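Local coordinates for tubulin-like protein CetZ (Methanosaeta thermophila, PDB 3ZID) that binds GTP, has GTPase activity and probably takes part in controlling the shape of the archaeal cell as a member of the tubulin/FtsZ superfamily, at residues A[123-126]-A[127-131]; A[81-84]-A[85-89]; A[49-52]-A[53-56]. All coordinates share one frame; numbering follows the deposited sequence.

Contact 1: residues A[123-126]-A[127-131]; sequences LMIH and ELKKR
His126 and Lys130, one turn apart on helix 117-131, meet at an angle, the aliphatic end of the lysine approaching the imidazole so that Lys130 CE lies 3.2 Å from His126 NE2. The ring is carried there by a chi1 of -178°, which sets CG opposite the backbone N and beside the carbonyl carbon, so that the imidazole stands out from the helix where Lys130 can reach back to it. Beyond CG the lysine chain runs extended past this ring, and its NZ ends 2.9 Å from Glu127 OE2 in a salt bridge on the syn side of the carboxylate, tilted out of its plane.

Glu127 bends back at chi2 (-56°), and its carboxylate stands steeply, 75°, to the imidazole plane, with OE2 at the ring edge 3.5 Å from His126 CD2. Its other oxygen is met on the anti side, again out of plane, by Arg131, where NH1 lies 2.6 Å from Glu127 OE1. The same NH1 reaches Glu127 O at 2.7 Å, above the carbonyl plane.

Round the helix, Met124 and Leu128 run side by side, Met124 CG to Leu128 CD1 at 4.2 Å, and both pack on Leu7 of strand 3-9. The helix is thus amphipathic within the beta-alpha-beta unit: apolar chains face the sheet, while the buried Glu127 is compensated by two cations, which would be expected to favour its ionised form.

Contact 2: residues A[81-84]-A[85-89]; sequences KGKQ and GFWEN
Trp87 folds back over the preceding turn of helix 79-98, laying the six-membered ring of its indole against Lys83. The carbonyl oxygen Lys83 O sits over one face, 2.9 Å above the ring plane and displaced toward the rim, with Trp87 CE3 as its nearest ring atom at 3.0 Å. Further along the same ring comes Lys83 CB, 4.0 Å from the centroid and 30° off the normal, a CH-pi contact over the face. A chi1 of -68° turns the indole back along the helix, placing CG opposite its own carbonyl carbon.

The backbone fixes the spacing of the two residues. Trp87 N donates to Lys83 O at 3.1 Å in an almost straight bond (169°), so this one oxygen accepts the amide hydrogen bond while also lying against the indole. From Lys83 CB the rest of the lysine chain extends away from the tryptophan, and its NZ forms a salt bridge with Glu162.

One residue further along, the aliphatic part of Glu88 lies near Gln84 O, which takes the Glu88 amide at 3.0 Å. Gly85 O is gripped by a side chain: Asn89 ND2 donates to it at 2.8 Å, nearly straight, with the donor in the carbonyl plane and the oxygen in the amide plane.

Outward from this shell, Phe86 meets Phe120 edge-to-face, and Leu123 of helix 117-131 touches Lys83, Phe86 and Trp87. This is i to i+4 packing along a helix of the tubulin/FtsZ GTPase domain, with Gly82 about 8 Å from the bound GDP (nearest atoms). Chemically, the indole face lies against Lys83 O and probably shields it from solvent on that side, while the lysine's charge is spent at a distance, on an acid of another helix.

Contact 3: residues A[49-52]-A[53-56]; sequences NTAI and NDLK
The chain leaves strand 42-49 at Asn49, turns through Thr50 and enters helix 52-56 with Ala51 at the N-cap, the first helical turn being closed by Lys56 N donating to Ile52 O at 2.9 Å and, weakly, by Asp54 N to Ala51 O. Asn49 spans this junction with both ends of its amide. Its OD1 accepts from Ala51 N at 3.0 Å, the donor lying well above the carbonyl plane, which makes an Asx turn; a weak bond from Thr50 N reaches the same oxygen.

The other end of the amide faces the helix. Asn49 ND2 gives a weak, bent hydrogen bond (126°) to Asp54 OD2 at 3.0 Å; the two side chains cross at about a right angle, their amide and carboxylate planes 67° apart. The stronger partner of ND2 is Asn14, a GTP-binding residue of helix 10-30. Asp54 has its CG opposite the carbonyl carbon (chi1 -58°), which turns the carboxylate back over the N-terminal turn, where OD2 also lies 3.6 Å from Ala51 CB. Nearer the backbone, Asn49 CB rests on Leu55 CG at 3.8 Å.

With an alanine here, Ala51 N would probably lose the acceptor that shapes the turn, and Asn14 and Asp54 the amide that lies between them.

The side chain of Asp54 comes within about 4 Å of the bound GDP (nearest atoms). Around the junction, Asp54 touches Gln11 and Asn14, Leu55 packs on both Asn14 and His68, and Asn49 shares backbone hydrogen bonds with Leu67 and Val69, so the turn is wedged between helix 10-30 and the edge strand 66-68 of the parallel sheet.

All three contacts are local and lie in the GTPase domain, each mixing buried and exposed residues. Contacts 1 and 2 belong to neighbouring helices that touch directly: Leu123 CB lies 3.5 Å from Phe86 CE2. Contact 3 touches neither; its nearest atoms are about 6 Å from contact 2 and 8 Å from contact 1. The chemistry follows position. Contact 1, against the sheet, pairs an apolar face with an ion-pair network; contact 2 relies on aromatic packing at a more exposed flank; contact 3, a strand-to-helix junction, depends on amide and carboxylate hydrogen bonds and comes closest to the nucleotide.

Contact 1: residues A[123-126]-A[127-131]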
loop_
_atom_site.group_PDB
_atom_site.type_symbol
_atom_site.label_atom_id
_atom_site.label_comp_id
_atom_site.label_asym_id
_atom_site.label_seq_id
_atom_site.Cartn_x
_atom_site.Cartn_y
_atom_site.Cartn_z
ATOM N N LEU A 123 -14.433 0.568 -2.101
ATOM C CA LEU A 123 -15.662 0.624 -2.897
ATOM C C LEU A 123 -15.380 0.331 -4.348
ATOM O O LEU A 123 -16.119 -0.416 -5.004
ATOM C CB LEU A 123 -16.345 1.997 -2.785
ATOM C CG LEU A 123 -16.814 2.355 -1.376
ATOM C CD1 LEU A 123 -17.586 3.692 -1.254
ATOM C CD2 LEU A 123 -17.651 1.237 -0.945
ATOM N N MET A 124 -14.295 0.922 -4.841
ATOM C CA MET A 124 -13.888 0.773 -6.233
ATOM C C MET A 124 -13.452 -0.661 -6.519
ATOM O O MET A 124 -13.704 -1.199 -7.592
ATOM C CB MET A 124 -12.749 1.746 -6.544
ATOM C CG MET A 124 -12.604 2.088 -8.029
ATOM S SD MET A 124 -11.320 3.327 -8.307
ATOM C CE MET A 124 -11.634 4.417 -6.935
ATOM N N ILE A 125 -12.790 -1.285 -5.561
ATOM C CA ILE A 125 -12.340 -2.659 -5.766
ATOM C C ILE A 125 -13.561 -3.579 -5.870
ATOM O O ILE A 125 -13.615 -4.474 -6.726
ATOM C CB ILE A 125 -11.392 -3.104 -4.636
ATOM C CG1 ILE A 125 -10.063 -2.361 -4.764
ATOM C CG2 ILE A 125 -11.201 -4.614 -4.640
ATOM C CD1 ILE A 125 -9.217 -2.400 -3.504
ATOM N N HIS A 126 -14.552 -3.336 -5.021
ATOM C CA HIS A 126 -15.767 -4.131 -5.065
ATOM C C HIS A 126 -16.360 -4.121 -6.464
ATOM O O HIS A 126 -16.714 -5.161 -7.020
ATOM C CB HIS A 126 -16.815 -3.594 -4.079
ATOM C CG HIS A 126 -18.076 -4.410 -4.054
ATOM N ND1 HIS A 126 -18.098 -5.733 -3.663
ATOM C CD2 HIS A 126 -19.336 -4.115 -4.454
ATOM C CE1 HIS A 126 -19.328 -6.203 -3.776
ATOM N NE2 HIS A 126 -20.097 -5.240 -4.250
ATOM N N GLU A 127 -16.481 -2.929 -7.026
ATOM C CA GLU A 127 -17.062 -2.784 -8.345
ATOM C C GLU A 127 -16.185 -3.396 -9.431
ATOM O O GLU A 127 -16.680 -4.038 -10.354
ATOM C CB GLU A 127 -17.340 -1.307 -8.625
ATOM C CG GLU A 127 -18.457 -0.738 -7.765
ATOM C CD GLU A 127 -19.750 -1.539 -7.914
ATOM O OE1 GLU A 127 -20.109 -1.900 -9.065
ATOM O OE2 GLU A 127 -20.402 -1.815 -6.884
ATOM N N LEU A 128 -14.874 -3.233 -9.289
ATOM C CA LEU A 128 -13.920 -3.761 -10.267
ATOM C C LEU A 128 -13.942 -5.289 -10.347
ATOM O O LEU A 128 -13.830 -5.869 -11.444
ATOM C CB LEU A 128 -12.494 -3.267 -9.960
ATOM C CG LEU A 128 -12.237 -1.777 -10.212
ATOM C CD1 LEU A 128 -10.887 -1.353 -9.658
ATOM C CD2 LEU A 128 -12.359 -1.438 -11.697
ATOM N N LYS A 129 -14.078 -5.937 -9.190
ATOM C CA LYS A 129 -14.110 -7.397 -9.130
ATOM C C LYS A 129 -15.300 -7.949 -9.892
ATOM O O LYS A 129 -15.205 -9.017 -10.482
ATOM C CB LYS A 129 -14.141 -7.914 -7.694
ATOM C CG LYS A 129 -12.820 -7.867 -6.966
ATOM C CD LYS A 129 -13.000 -8.418 -5.571
ATOM C CE LYS A 129 -13.452 -9.869 -5.624
ATOM N NZ LYS A 129 -14.214 -10.250 -4.396
ATOM N N LYS A 130 -16.421 -7.230 -9.848
ATOM C CA LYS A 130 -17.601 -7.589 -10.633
ATOM C C LYS A 130 -17.344 -7.489 -12.132
ATOM O O LYS A 130 -17.751 -8.354 -12.887
ATOM C CB LYS A 130 -18.771 -6.663 -10.319
ATOM C CG LYS A 130 -19.322 -6.752 -8.931
ATOM C CD LYS A 130 -20.448 -5.727 -8.810
ATOM C CE LYS A 130 -20.807 -5.437 -7.388
ATOM N NZ LYS A 130 -21.765 -4.297 -7.325
ATOM N N ARG A 131 -16.661 -6.428 -12.551
ATOM C CA ARG A 131 -16.496 -6.130 -13.970
ATOM C C ARG A 131 -15.343 -6.891 -14.617
ATOM O O ARG A 131 -15.411 -7.246 -15.794
ATOM C CB ARG A 131 -16.321 -4.626 -14.169
ATOM C CG ARG A 131 -17.620 -3.857 -14.035
ATOM C CD ARG A 131 -17.382 -2.437 -13.546
ATOM N NE ARG A 131 -18.633 -1.744 -13.229
ATOM C CZ ARG A 131 -19.337 -1.930 -12.114
ATOM N NH1 ARG A 131 -18.930 -2.799 -11.200
ATOM N NH2 ARG A 131 -20.457 -1.247 -11.914
#

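Contact 2: residues A[81-84]-A[85-89]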
loop_
_atom_site.group_PDB
_atom_site.type_symbol
_atom_site.label_atom_id
_atom_site.label_comp_id
_atom_site.label_asym_id
_atom_site.label_seq_id
_atom_site.Cartn_x
_atom_site.Cartn_y
_atom_site.Cartn_z
ATOM N N LYS A 81 -18.101 11.080 4.187
ATOM C CA LYS A 81 -18.264 11.959 3.041
ATOM C C LYS A 81 -17.575 11.365 1.823
ATOM O O LYS A 81 -18.061 11.465 0.694
ATOM C CB LYS A 81 -17.725 13.348 3.357
ATOM C CG LYS A 81 -18.657 14.131 4.271
ATOM C CD LYS A 81 -18.512 15.624 4.054
ATOM C CE LYS A 81 -19.836 16.332 4.321
ATOM N NZ LYS A 81 -19.744 17.807 4.132
ATOM N N GLY A 82 -16.452 10.707 2.069
ATOM C CA GLY A 82 -15.744 10.040 1.003
ATOM C C GLY A 82 -16.619 9.004 0.339
ATOM O O GLY A 82 -16.718 8.955 -0.886
ATOM N N LYS A 83 -17.245 8.164 1.152
ATOM C CA LYS A 83 -18.116 7.117 0.638
ATOM C C LYS A 83 -19.278 7.702 -0.149
ATOM O O LYS A 83 -19.615 7.190 -1.218
ATOM C CB LYS A 83 -18.616 6.236 1.776
ATOM C CG LYS A 83 -17.521 5.389 2.388
ATOM C CD LYS A 83 -18.019 4.653 3.608
ATOM C CE LYS A 83 -16.956 3.726 4.149
ATOM N NZ LYS A 83 -17.383 3.071 5.414
ATOM N N GLN A 84 -19.886 8.769 0.378
ATOM C CA GLN A 84 -20.979 9.439 -0.330
ATOM C C GLN A 84 -20.493 9.981 -1.661
ATOM O O GLN A 84 -21.131 9.783 -2.700
ATOM C CB GLN A 84 -21.577 10.584 0.504
ATOM C CG GLN A 84 -22.404 10.141 1.705
ATOM C CD GLN A 84 -22.819 11.301 2.603
ATOM O OE1 GLN A 84 -22.284 12.408 2.504
ATOM N NE2 GLN A 84 -23.767 11.042 3.496
ATOM N N GLY A 85 -19.345 10.655 -1.615
ATOM C CA GLY A 85 -18.703 11.183 -2.801
ATOM C C GLY A 85 -18.492 10.125 -3.871
ATOM O O GLY A 85 -18.704 10.385 -5.061
ATOM N N PHE A 86 -18.067 8.935 -3.458
ATOM C CA PHE A 86 -17.887 7.848 -4.410
ATOM C C PHE A 86 -19.204 7.415 -5.078
ATOM O O PHE A 86 -19.283 7.304 -6.303
ATOM C CB PHE A 86 -17.207 6.638 -3.769
ATOM C CG PHE A 86 -17.013 5.503 -4.725
ATOM C CD1 PHE A 86 -15.966 5.529 -5.638
ATOM C CD2 PHE A 86 -17.897 4.431 -4.750
ATOM C CE1 PHE A 86 -15.792 4.500 -6.540
ATOM C CE2 PHE A 86 -17.728 3.396 -5.647
ATOM C CZ PHE A 86 -16.683 3.432 -6.542
ATOM N N TRP A 87 -20.236 7.170 -4.273
ATOM C CA TRP A 87 -21.531 6.745 -4.809
ATOM C C TRP A 87 -22.109 7.739 -5.812
ATOM O O TRP A 87 -22.588 7.360 -6.875
ATOM C CB TRP A 87 -22.508 6.489 -3.664
ATOM C CG TRP A 87 -22.088 5.307 -2.872
ATOM C CD1 TRP A 87 -21.622 4.121 -3.366
ATOM C CD2 TRP A 87 -22.008 5.208 -1.449
ATOM N NE1 TRP A 87 -21.299 3.270 -2.336
ATOM C CE2 TRP A 87 -21.514 3.918 -1.147
ATOM C CE3 TRP A 87 -22.320 6.079 -0.396
ATOM C CZ2 TRP A 87 -21.323 3.479 0.162
ATOM C CZ3 TRP A 87 -22.130 5.641 0.904
ATOM C CH2 TRP A 87 -21.638 4.351 1.171
ATOM N N GLU A 88 -22.004 9.019 -5.482
ATOM C CA GLU A 88 -22.477 10.080 -6.355
ATOM C C GLU A 88 -21.730 10.126 -7.682
ATOM O O GLU A 88 -22.288 10.549 -8.692
ATOM C CB GLU A 88 -22.369 11.428 -5.635
ATOM C CG GLU A 88 -23.351 11.565 -4.470
ATOM C CD GLU A 88 -23.049 12.753 -3.570
ATOM O OE1 GLU A 88 -22.148 13.551 -3.907
ATOM O OE2 GLU A 88 -23.720 12.885 -2.525
ATOM N N ASN A 89 -20.478 9.663 -7.689
ATOM C CA ASN A 89 -19.664 9.737 -8.902
ATOM C C ASN A 89 -19.174 8.390 -9.414
ATOM O O ASN A 89 -18.339 8.334 -10.319
ATOM C CB ASN A 89 -18.461 10.637 -8.657
ATOM C CG ASN A 89 -18.860 12.050 -8.305
ATOM O OD1 ASN A 89 -19.005 12.895 -9.188
ATOM N ND2 ASN A 89 -19.024 12.325 -7.010
#

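Contact 3: residues A[49-52]-A[53-56]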
loop_
_atom_site.group_PDB
_atom_site.type_symbol
_atom_site.label_atom_id
_atom_site.label_comp_id
_atom_site.label_asym_id
_atom_site.label_seq_id
_atom_site.Cartn_x
_atom_site.Cartn_y
_atom_site.Cartn_z
ATOM N N ASN A 49 -8.804 11.769 -7.780
ATOM C CA ASN A 49 -8.864 12.629 -6.600
ATOM C C ASN A 49 -10.078 13.557 -6.594
ATOM O O ASN A 49 -10.591 13.935 -7.643
ATOM C CB ASN A 49 -7.590 13.470 -6.491
ATOM C CG ASN A 49 -7.189 13.745 -5.055
ATOM O OD1 ASN A 49 -8.040 13.944 -4.177
ATOM N ND2 ASN A 49 -5.883 13.731 -4.797
ATOM N N THR A 50 -10.526 13.916 -5.399
ATOM C CA THR A 50 -11.604 14.878 -5.236
ATOM C C THR A 50 -11.029 16.272 -5.053
ATOM O O THR A 50 -11.762 17.249 -5.067
ATOM C CB THR A 50 -12.431 14.571 -3.991
ATOM O OG1 THR A 50 -11.571 14.543 -2.841
ATOM C CG2 THR A 50 -13.140 13.234 -4.134
ATOM N N ALA A 51 -9.719 16.363 -4.873
ATOM C CA ALA A 51 -9.071 17.660 -4.706
ATOM C C ALA A 51 -8.265 18.000 -5.948
ATOM O O ALA A 51 -7.247 17.369 -6.229
ATOM C CB ALA A 51 -8.188 17.654 -3.469
ATOM N N ILE A 52 -8.736 18.979 -6.716
ATOM C CA ILE A 52 -8.097 19.287 -7.994
ATOM C C ILE A 52 -6.680 19.850 -7.834
ATOM O O ILE A 52 -5.839 19.658 -8.714
ATOM C CB ILE A 52 -8.983 20.202 -8.894
ATOM C CG1 ILE A 52 -8.423 20.258 -10.318
ATOM C CG2 ILE A 52 -9.159 21.586 -8.287
ATOM C CD1 ILE A 52 -9.250 21.081 -11.260
ATOM N N ASN A 53 -6.405 20.526 -6.720
ATOM C CA ASN A 53 -5.031 20.979 -6.435
ATOM C C ASN A 53 -4.020 19.837 -6.446
ATOM O O ASN A 53 -2.914 19.998 -6.943
ATOM C CB ASN A 53 -4.932 21.739 -5.107
ATOM C CG ASN A 53 -5.376 23.179 -5.228
ATOM O OD1 ASN A 53 -5.385 23.746 -6.322
ATOM N ND2 ASN A 53 -5.737 23.783 -4.104
ATOM N N ASP A 54 -4.400 18.701 -5.865
ATOM C CA ASP A 54 -3.541 17.522 -5.850
ATOM C C ASP A 54 -3.222 17.044 -7.260
ATOM O O ASP A 54 -2.079 16.722 -7.555
ATOM C CB ASP A 54 -4.181 16.372 -5.070
ATOM C CG ASP A 54 -4.497 16.731 -3.631
ATOM O OD1 ASP A 54 -4.155 17.849 -3.204
ATOM O OD2 ASP A 54 -5.087 15.881 -2.928
ATOM N N LEU A 55 -4.239 16.980 -8.118
ATOM C CA LEU A 55 -4.042 16.521 -9.490
ATOM C C LEU A 55 -3.190 17.510 -10.270
ATOM O O LEU A 55 -2.392 17.119 -11.120
ATOM C CB LEU A 55 -5.381 16.305 -10.184
ATOM C CG LEU A 55 -6.284 15.235 -9.571
ATOM C CD1 LEU A 55 -7.702 15.392 -10.101
ATOM C CD2 LEU A 55 -5.755 13.836 -9.882
ATOM N N LYS A 56 -3.336 18.789 -9.940
ATOM C CA LYS A 56 -2.560 19.840 -10.592
ATOM C C LYS A 56 -1.073 19.710 -10.295
ATOM O O LYS A 56 -0.240 19.954 -11.162
ATOM C CB LYS A 56 -3.059 21.216 -10.173
ATOM C CG LYS A 56 -4.325 21.645 -10.892
ATOM C CD LYS A 56 -4.940 22.880 -10.241
ATOM C CE LYS A 56 -3.964 24.044 -10.177
ATOM N NZ LYS A 56 -4.620 25.287 -9.654
#